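Local coordinates for protein molybdopterin adenylyltransferase (Pyrococcus furiosus, PDB 4LHB) that catalyses the adenylylation of molybdopterin with ATP, releasing diphosphate, a step in building the molybdenum cofactor and its tungsten counterpart, at residues T30-V38 against G89-G98; V138-I146 against V154-S162. One frame throughout, in Å; residues are numbered along the deposited sequence.

Contact 1 (T30-V38 against G89-G98)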
loop_
_atom_site.group_PDB
_atom_site.type_symbol
_atom_site.label_atom_id
_atom_site.label_comp_id
_atom_site.label_asym_id
_atom_site.label_seq_id
_atom_site.Cartn_x
_atom_site.Cartn_y
_atom_site.Cartn_z
ATOM N N THR C 30 -24.572 26.361 5.396
ATOM C CA THR C 30 -24.519 25.837 4.012
ATOM C C THR C 30 -23.083 25.671 3.431
ATOM O O THR C 30 -22.151 26.361 3.824
ATOM C CB THR C 30 -25.278 26.763 3.080
ATOM O OG1 THR C 30 -25.441 26.119 1.797
ATOM C CG2 THR C 30 -24.540 28.123 3.009
ATOM N N PHE C 31 -22.940 24.813 2.431
ATOM C CA PHE C 31 -21.623 24.556 1.811
ATOM C C PHE C 31 -21.494 25.054 0.368
ATOM O O PHE C 31 -22.478 25.359 -0.327
ATOM C CB PHE C 31 -21.358 23.051 1.807
ATOM C CG PHE C 31 -22.356 22.297 1.014
ATOM C CD1 PHE C 31 -22.133 22.026 -0.332
ATOM C CD2 PHE C 31 -23.525 21.904 1.583
ATOM C CE1 PHE C 31 -23.067 21.329 -1.089
ATOM C CE2 PHE C 31 -24.477 21.216 0.829
ATOM C CZ PHE C 31 -24.256 20.924 -0.515
ATOM N N LYS C 32 -20.259 25.073 -0.094
ATOM C CA LYS C 32 -19.994 25.359 -1.490
ATOM C C LYS C 32 -19.675 24.052 -2.212
ATOM O O LYS C 32 -19.112 23.138 -1.621
ATOM C CB LYS C 32 -18.876 26.380 -1.594
ATOM C CG LYS C 32 -19.331 27.774 -1.223
ATOM C CD LYS C 32 -18.266 28.537 -0.468
ATOM C CE LYS C 32 -18.587 30.038 -0.434
ATOM N NZ LYS C 32 -17.411 30.903 -0.108
ATOM N N PHE C 33 -20.078 23.937 -3.476
ATOM C CA PHE C 33 -19.713 22.766 -4.270
ATOM C C PHE C 33 -19.285 22.963 -5.726
ATOM O O PHE C 33 -19.616 23.969 -6.381
ATOM C CB PHE C 33 -20.805 21.734 -4.222
ATOM C CG PHE C 33 -21.942 22.026 -5.106
ATOM C CD1 PHE C 33 -22.087 21.356 -6.318
ATOM C CD2 PHE C 33 -22.907 22.952 -4.732
ATOM C CE1 PHE C 33 -23.181 21.600 -7.143
ATOM C CE2 PHE C 33 -23.998 23.207 -5.558
ATOM C CZ PHE C 33 -24.141 22.524 -6.765
ATOM N N GLY C 34 -18.515 21.968 -6.189
ATOM C CA GLY C 34 -18.000 21.901 -7.545
ATOM C C GLY C 34 -18.449 20.614 -8.192
ATOM O O GLY C 34 -18.747 19.630 -7.514
ATOM N N VAL C 35 -18.515 20.632 -9.514
ATOM C CA VAL C 35 -18.867 19.458 -10.288
ATOM C C VAL C 35 -17.835 19.322 -11.407
ATOM O O VAL C 35 -17.421 20.332 -12.051
ATOM C CB VAL C 35 -20.256 19.652 -10.882
ATOM C CG1 VAL C 35 -20.743 18.437 -11.632
ATOM C CG2 VAL C 35 -21.225 19.997 -9.779
ATOM N N ILE C 36 -17.386 18.086 -11.633
ATOM C CA ILE C 36 -16.446 17.788 -12.726
ATOM C C ILE C 36 -16.966 16.578 -13.487
ATOM O O ILE C 36 -17.114 15.500 -12.926
ATOM C CB ILE C 36 -15.037 17.531 -12.191
ATOM C CG1 ILE C 36 -14.509 18.781 -11.473
ATOM C CG2 ILE C 36 -14.116 17.144 -13.332
ATOM C CD1 ILE C 36 -13.365 18.582 -10.456
ATOM N N THR C 37 -17.285 16.733 -14.759
ATOM C CA THR C 37 -17.682 15.542 -15.510
ATOM C C THR C 37 -16.440 15.111 -16.298
ATOM O O THR C 37 -15.789 15.932 -16.919
ATOM C CB THR C 37 -18.955 15.762 -16.389
ATOM O OG1 THR C 37 -18.583 16.162 -17.696
ATOM C CG2 THR C 37 -19.834 16.814 -15.825
ATOM N N VAL C 38 -16.053 13.853 -16.190
ATOM C CA VAL C 38 -14.882 13.398 -16.920
ATOM C C VAL C 38 -15.286 12.476 -18.096
ATOM O O VAL C 38 -15.878 11.386 -17.904
ATOM C CB VAL C 38 -13.774 12.827 -15.977
ATOM C CG1 VAL C 38 -13.994 13.262 -14.513
ATOM C CG2 VAL C 38 -13.618 11.336 -16.100
ATOM N N GLY C 89 -13.176 27.706 -3.260
ATOM C CA GLY C 89 -13.882 27.559 -1.996
ATOM C C GLY C 89 -14.821 26.372 -1.887
ATOM O O GLY C 89 -15.551 26.274 -0.892
ATOM N N ALA C 90 -14.851 25.453 -2.859
ATOM C CA ALA C 90 -15.697 24.247 -2.680
ATOM C C ALA C 90 -15.314 23.412 -1.462
ATOM O O ALA C 90 -14.127 23.166 -1.237
ATOM C CB ALA C 90 -15.657 23.359 -3.896
ATOM N N ASP C 91 -16.333 22.969 -0.722
ATOM C CA ASP C 91 -16.212 22.049 0.415
ATOM C C ASP C 91 -16.541 20.596 0.009
ATOM O O ASP C 91 -16.128 19.606 0.704
ATOM C CB ASP C 91 -17.253 22.405 1.503
ATOM C CG ASP C 91 -17.169 23.855 1.957
ATOM O OD1 ASP C 91 -16.207 24.184 2.684
ATOM O OD2 ASP C 91 -18.078 24.661 1.603
ATOM N N VAL C 92 -17.367 20.493 -1.030
ATOM C CA VAL C 92 -17.829 19.242 -1.593
ATOM C C VAL C 92 -17.554 19.285 -3.111
ATOM O O VAL C 92 -17.727 20.322 -3.735
ATOM C CB VAL C 92 -19.333 19.061 -1.422
ATOM C CG1 VAL C 92 -19.755 17.727 -1.990
ATOM C CG2 VAL C 92 -19.746 19.210 0.040
ATOM N N VAL C 93 -17.081 18.190 -3.693
ATOM C CA VAL C 93 -16.819 18.128 -5.124
ATOM C C VAL C 93 -17.289 16.791 -5.615
ATOM O O VAL C 93 -16.995 15.753 -5.016
ATOM C CB VAL C 93 -15.335 18.225 -5.462
ATOM C CG1 VAL C 93 -15.148 17.964 -6.948
ATOM C CG2 VAL C 93 -14.753 19.573 -5.048
ATOM N N VAL C 94 -18.012 16.799 -6.720
ATOM C CA VAL C 94 -18.502 15.582 -7.265
ATOM C C VAL C 94 -18.117 15.419 -8.707
ATOM O O VAL C 94 -18.273 16.308 -9.534
ATOM C CB VAL C 94 -19.982 15.363 -6.952
ATOM C CG1 VAL C 94 -20.623 16.608 -6.402
ATOM C CG2 VAL C 94 -20.717 14.660 -8.073
ATOM N N THR C 95 -17.498 14.280 -8.975
ATOM C CA THR C 95 -16.998 13.983 -10.289
ATOM C C THR C 95 -17.977 13.000 -10.789
ATOM O O THR C 95 -18.408 12.095 -10.027
ATOM C CB THR C 95 -15.571 13.375 -10.229
ATOM O OG1 THR C 95 -15.580 12.098 -9.517
ATOM C CG2 THR C 95 -14.675 14.360 -9.530
ATOM N N THR C 96 -18.310 13.142 -12.061
ATOM C CA THR C 96 -19.008 12.078 -12.768
ATOM C C THR C 96 -18.227 11.545 -13.978
ATOM O O THR C 96 -17.766 12.303 -14.809
ATOM C CB THR C 96 -20.408 12.526 -13.209
ATOM O OG1 THR C 96 -20.983 11.470 -13.992
ATOM C CG2 THR C 96 -20.374 13.869 -13.983
ATOM N N GLY C 97 -18.104 10.234 -14.081
ATOM C CA GLY C 97 -17.360 9.610 -15.190
ATOM C C GLY C 97 -15.927 9.157 -14.838
ATOM O O GLY C 97 -15.270 9.718 -13.950
ATOM N N GLY C 98 -15.460 8.116 -15.517
ATOM C CA GLY C 98 -14.065 7.679 -15.444
ATOM C C GLY C 98 -13.825 6.683 -14.325
ATOM O O GLY C 98 -12.662 6.555 -13.819
#

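Contact 2 (V138-I146 against V154-S162). With SO4 (sulfate ion), chain F.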
loop_
_atom_site.group_PDB
_atom_site.type_symbol
_atom_site.label_atom_id
_atom_site.label_comp_id
_atom_site.label_asym_id
_atom_site.label_seq_id
_atom_site.Cartn_x
_atom_site.Cartn_y
_atom_site.Cartn_z
ATOM N N VAL C 138 -21.350 -5.532 -9.826
ATOM C CA VAL C 138 -19.962 -6.024 -9.818
ATOM C C VAL C 138 -19.037 -5.060 -10.590
ATOM O O VAL C 138 -17.864 -4.930 -10.241
ATOM C CB VAL C 138 -19.938 -7.502 -10.325
ATOM C CG1 VAL C 138 -18.576 -7.970 -10.791
ATOM C CG2 VAL C 138 -20.482 -8.405 -9.219
ATOM N N LEU C 139 -19.583 -4.360 -11.593
ATOM C CA LEU C 139 -18.857 -3.327 -12.312
ATOM C C LEU C 139 -18.991 -1.943 -11.711
ATOM O O LEU C 139 -18.252 -1.051 -12.097
ATOM C CB LEU C 139 -19.322 -3.248 -13.775
ATOM C CG LEU C 139 -18.842 -4.427 -14.600
ATOM C CD1 LEU C 139 -19.449 -4.414 -15.968
ATOM C CD2 LEU C 139 -17.334 -4.388 -14.679
ATOM N N THR C 140 -19.954 -1.727 -10.820
ATOM C CA THR C 140 -20.166 -0.380 -10.305
ATOM C C THR C 140 -19.019 0.008 -9.374
ATOM O O THR C 140 -18.694 -0.707 -8.382
ATOM C CB THR C 140 -21.459 -0.191 -9.496
ATOM O OG1 THR C 140 -22.577 -0.725 -10.191
ATOM C CG2 THR C 140 -21.686 1.275 -9.281
ATOM N N ARG C 141 -18.402 1.134 -9.705
ATOM C CA ARG C 141 -17.380 1.674 -8.833
ATOM C C ARG C 141 -17.685 3.143 -8.557
ATOM O O ARG C 141 -18.139 3.888 -9.419
ATOM C CB ARG C 141 -15.982 1.396 -9.406
ATOM C CG ARG C 141 -15.821 -0.059 -9.901
ATOM C CD ARG C 141 -14.378 -0.517 -10.162
ATOM N NE ARG C 141 -13.617 0.622 -10.634
ATOM C CZ ARG C 141 -12.304 0.747 -10.554
ATOM N NH1 ARG C 141 -11.553 -0.237 -10.060
ATOM N NH2 ARG C 141 -11.741 1.867 -11.004
ATOM N N ALA C 142 -17.531 3.521 -7.309
ATOM C CA ALA C 142 -17.846 4.874 -6.878
ATOM C C ALA C 142 -17.212 4.954 -5.553
ATOM O O ALA C 142 -17.078 3.949 -4.872
ATOM C CB ALA C 142 -19.332 5.068 -6.711
ATOM N N THR C 143 -16.814 6.148 -5.171
ATOM C CA THR C 143 -16.059 6.294 -3.938
ATOM C C THR C 143 -16.299 7.665 -3.389
ATOM O O THR C 143 -16.756 8.550 -4.113
ATOM C CB THR C 143 -14.545 6.101 -4.198
ATOM O OG1 THR C 143 -13.865 5.988 -2.940
ATOM C CG2 THR C 143 -13.951 7.279 -5.010
ATOM N N ALA C 144 -15.950 7.852 -2.125
ATOM C CA ALA C 144 -16.001 9.178 -1.505
ATOM C C ALA C 144 -14.978 9.226 -0.384
ATOM O O ALA C 144 -14.694 8.207 0.246
ATOM C CB ALA C 144 -17.416 9.465 -1.000
ATOM N N GLY C 145 -14.402 10.383 -0.125
ATOM C CA GLY C 145 -13.467 10.488 0.950
ATOM C C GLY C 145 -13.230 11.927 1.284
ATOM O O GLY C 145 -13.738 12.810 0.569
ATOM N N ILE C 146 -12.383 12.148 2.296
ATOM C CA ILE C 146 -12.060 13.458 2.812
ATOM C C ILE C 146 -10.615 13.780 2.568
ATOM O O ILE C 146 -9.736 13.021 2.963
ATOM C CB ILE C 146 -12.262 13.500 4.349
ATOM C CG1 ILE C 146 -13.735 13.264 4.652
ATOM C CG2 ILE C 146 -11.888 14.851 4.921
ATOM C CD1 ILE C 146 -14.054 11.797 4.629
ATOM N N VAL C 154 -12.301 18.783 2.674
ATOM C CA VAL C 154 -13.061 18.732 1.416
ATOM C C VAL C 154 -13.598 17.342 1.222
ATOM O O VAL C 154 -12.920 16.387 1.523
ATOM C CB VAL C 154 -12.236 19.172 0.189
ATOM C CG1 VAL C 154 -13.066 19.073 -1.078
ATOM C CG2 VAL C 154 -11.757 20.616 0.353
ATOM N N VAL C 155 -14.823 17.216 0.737
ATOM C CA VAL C 155 -15.423 15.905 0.618
ATOM C C VAL C 155 -15.540 15.716 -0.866
ATOM O O VAL C 155 -16.042 16.606 -1.558
ATOM C CB VAL C 155 -16.839 15.807 1.273
ATOM C CG1 VAL C 155 -17.472 14.423 1.070
ATOM C CG2 VAL C 155 -16.738 16.096 2.762
ATOM N N VAL C 156 -15.091 14.565 -1.354
ATOM C CA VAL C 156 -15.140 14.281 -2.784
ATOM C C VAL C 156 -15.916 12.993 -2.982
ATOM O O VAL C 156 -15.674 12.022 -2.298
ATOM C CB VAL C 156 -13.703 14.163 -3.407
ATOM C CG1 VAL C 156 -13.790 13.915 -4.934
ATOM C CG2 VAL C 156 -12.862 15.393 -3.015
ATOM N N PHE C 157 -16.914 13.057 -3.845
ATOM C CA PHE C 157 -17.698 11.936 -4.242
ATOM C C PHE C 157 -17.326 11.693 -5.730
ATOM O O PHE C 157 -17.261 12.651 -6.552
ATOM C CB PHE C 157 -19.194 12.312 -4.161
ATOM C CG PHE C 157 -19.698 12.565 -2.768
ATOM C CD1 PHE C 157 -20.091 11.513 -1.950
ATOM C CD2 PHE C 157 -19.810 13.858 -2.277
ATOM C CE1 PHE C 157 -20.539 11.766 -0.657
ATOM C CE2 PHE C 157 -20.286 14.105 -0.996
ATOM C CZ PHE C 157 -20.629 13.071 -0.184
ATOM N N SER C 158 -17.115 10.438 -6.090
ATOM C CA SER C 158 -16.867 10.110 -7.484
ATOM C C SER C 158 -17.859 9.096 -7.913
ATOM O O SER C 158 -17.949 8.002 -7.363
ATOM C CB SER C 158 -15.426 9.625 -7.706
ATOM O OG SER C 158 -14.586 10.758 -7.518
ATOM N N LEU C 159 -18.620 9.494 -8.920
ATOM C CA LEU C 159 -19.753 8.741 -9.406
ATOM C C LEU C 159 -19.521 8.272 -10.833
ATOM O O LEU C 159 -18.712 8.872 -11.538
ATOM C CB LEU C 159 -20.963 9.674 -9.383
ATOM C CG LEU C 159 -21.301 10.362 -8.067
ATOM C CD1 LEU C 159 -22.470 11.314 -8.351
ATOM C CD2 LEU C 159 -21.666 9.318 -7.028
ATOM N N PRO C 160 -20.218 7.201 -11.244
ATOM C CA PRO C 160 -20.200 6.795 -12.645
ATOM C C PRO C 160 -20.831 7.831 -13.527
ATOM O O PRO C 160 -21.346 8.834 -13.050
ATOM C CB PRO C 160 -21.038 5.506 -12.683
ATOM C CG PRO C 160 -20.993 4.976 -11.293
ATOM C CD PRO C 160 -20.841 6.169 -10.385
ATOM N N GLY C 161 -20.766 7.573 -14.817
ATOM C CA GLY C 161 -21.084 8.536 -15.847
ATOM C C GLY C 161 -22.536 8.548 -16.224
ATOM O O GLY C 161 -23.061 9.614 -16.500
ATOM N N SER C 162 -23.200 7.395 -16.238
ATOM C CA SER C 162 -24.605 7.371 -16.654
ATOM C C SER C 162 -25.497 8.265 -15.775
ATOM O O SER C 162 -25.240 8.429 -14.570
ATOM C CB SER C 162 -25.168 5.960 -16.691
ATOM O OG SER C 162 -25.332 5.429 -15.402
HETATM S S SO4 F . -18.124 5.489 -16.079
HETATM O O1 SO4 F . -18.207 6.388 -17.244
HETATM O O2 SO4 F . -17.257 4.324 -16.324
HETATM O O3 SO4 F . -17.488 6.246 -14.971
HETATM O O4 SO4 F . -19.478 4.953 -15.728
#

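Contact 1 (T30-V38 against G89-G98)
D91 reaches across to K32 at one end of a parallel strand pair, 32-38 with 92-96, whose short axes diverge by only 16°. The pair lies inside the mixed sheet of an α/β fold, with strand 64-71 on the far flank of 32-38, giving the Rossmann-like order 2-1-3.

D91 can be followed outward. Its CB rests 3.7 Å from K32 O; next, CG, near K32 N and K32 O, sits beside its own backbone N (chi1 -55°), which turns the carboxylate to the neighbouring strand. OD2 then accepts from K32 N at 2.8 Å, almost straight at 176°, through its anti lone pair, the one away from OD1, and lies close to F31 CA. OD1 has a long, weak ion pair with R185. K32 O is gripped twice, by D91 N from above the carbonyl plane and by V92 N, so both backbone polar atoms of K32 are paired here. With an alanine here, K32 N would probably be left without its acceptor and the K32 backbone be held less firmly against segment 89-98.

Beyond this end, parallel bonding runs from G34 N to V92 O and closes with V38 N on T96 O at 2.7 Å. V92 lends a methyl to F31, CG2 meeting ring atom CD1 at 3.7 Å, and helix 163-184 packs on both side chains. On the face carrying V93, the I36 tip, CD1, touches V93 CG1 at 4.0 Å, and helix 75-87 covers both. T96 OG1 bonds to P160 O, while its CG2 packs on T37, T37 CB lying 3.4 Å from T96 CG2.

Contact 2 (V138-I146 against V154-S162)
A144 sets its methyl against the ring of F157, CB to CD1 3.5 Å, with CE1 of that ring also close. The ring lies there because CG stands beside the backbone N of F157 (chi1 -67°), and the approach is oblique. On the other face of the sheet T143 and S158 meet by carbon, T143 CG2 to S158 CB 3.9 Å, while S158 OG bonds to T95 OG1 and T143 OG1 has a weak bond to E118. Further along, P160 CG lies 3.6 Å from R141 O, ahead of the strand, and its CD touches A142 CB.

These contacts ride on a β-hairpin, strands 143-148 and 153-159, antiparallel with 169° between the short axes. T143 and S158 form a hydrogen-bonded pair, S158 N reaching T143 O at 2.8 Å, and G145 and V156 form a second, V156 N to G145 O at 2.9 Å. Between them A144 and F157 make a non-hydrogen-bonded pair, their CA atoms only 4.2 Å apart, which brings methyl and ring together.

Farther out, F121 of helix 121-133 packs on A144 and meets the F157 ring at about 60°, while I173 and I180 of helix 163-184 touch that ring too. R141 is tied by NE to T99 O, by NH2 to E109 in a salt bridge, and by NH1 to E118 O of a second subunit, so the lead-in to the hairpin also joins a subunit interface. Past P160, G161 N donates to O4 of a bound sulfate at 3.1 Å, and S162 OG, at the helix N-cap, accepts from A165 N.

How the contacts relate
Contacts 1 and 2, with centres 11 Å apart, are consecutive parts of one sheet: strand 92-96 of contact 1 borders strand 153-159 of contact 2. Two bonds mark the seam. D91 O lies 2.7 Å from V155 N, a probable backbone hydrogen bond, and T95 OG1 lies 2.6 Å from S158 OG, hydroxyl to hydroxyl. At the other end, away from D91, both segments leave the sheet in glycine-bearing loops beside the sulfate: G97 CA is 3.4 Å from its O3, and T99 N, like G161 N, hydrogen-bonds to the ion. This is consistent with a pocket for a phosphate-bearing substrate such as molybdopterin, though the sulfate probably came from the crystallisation liquor.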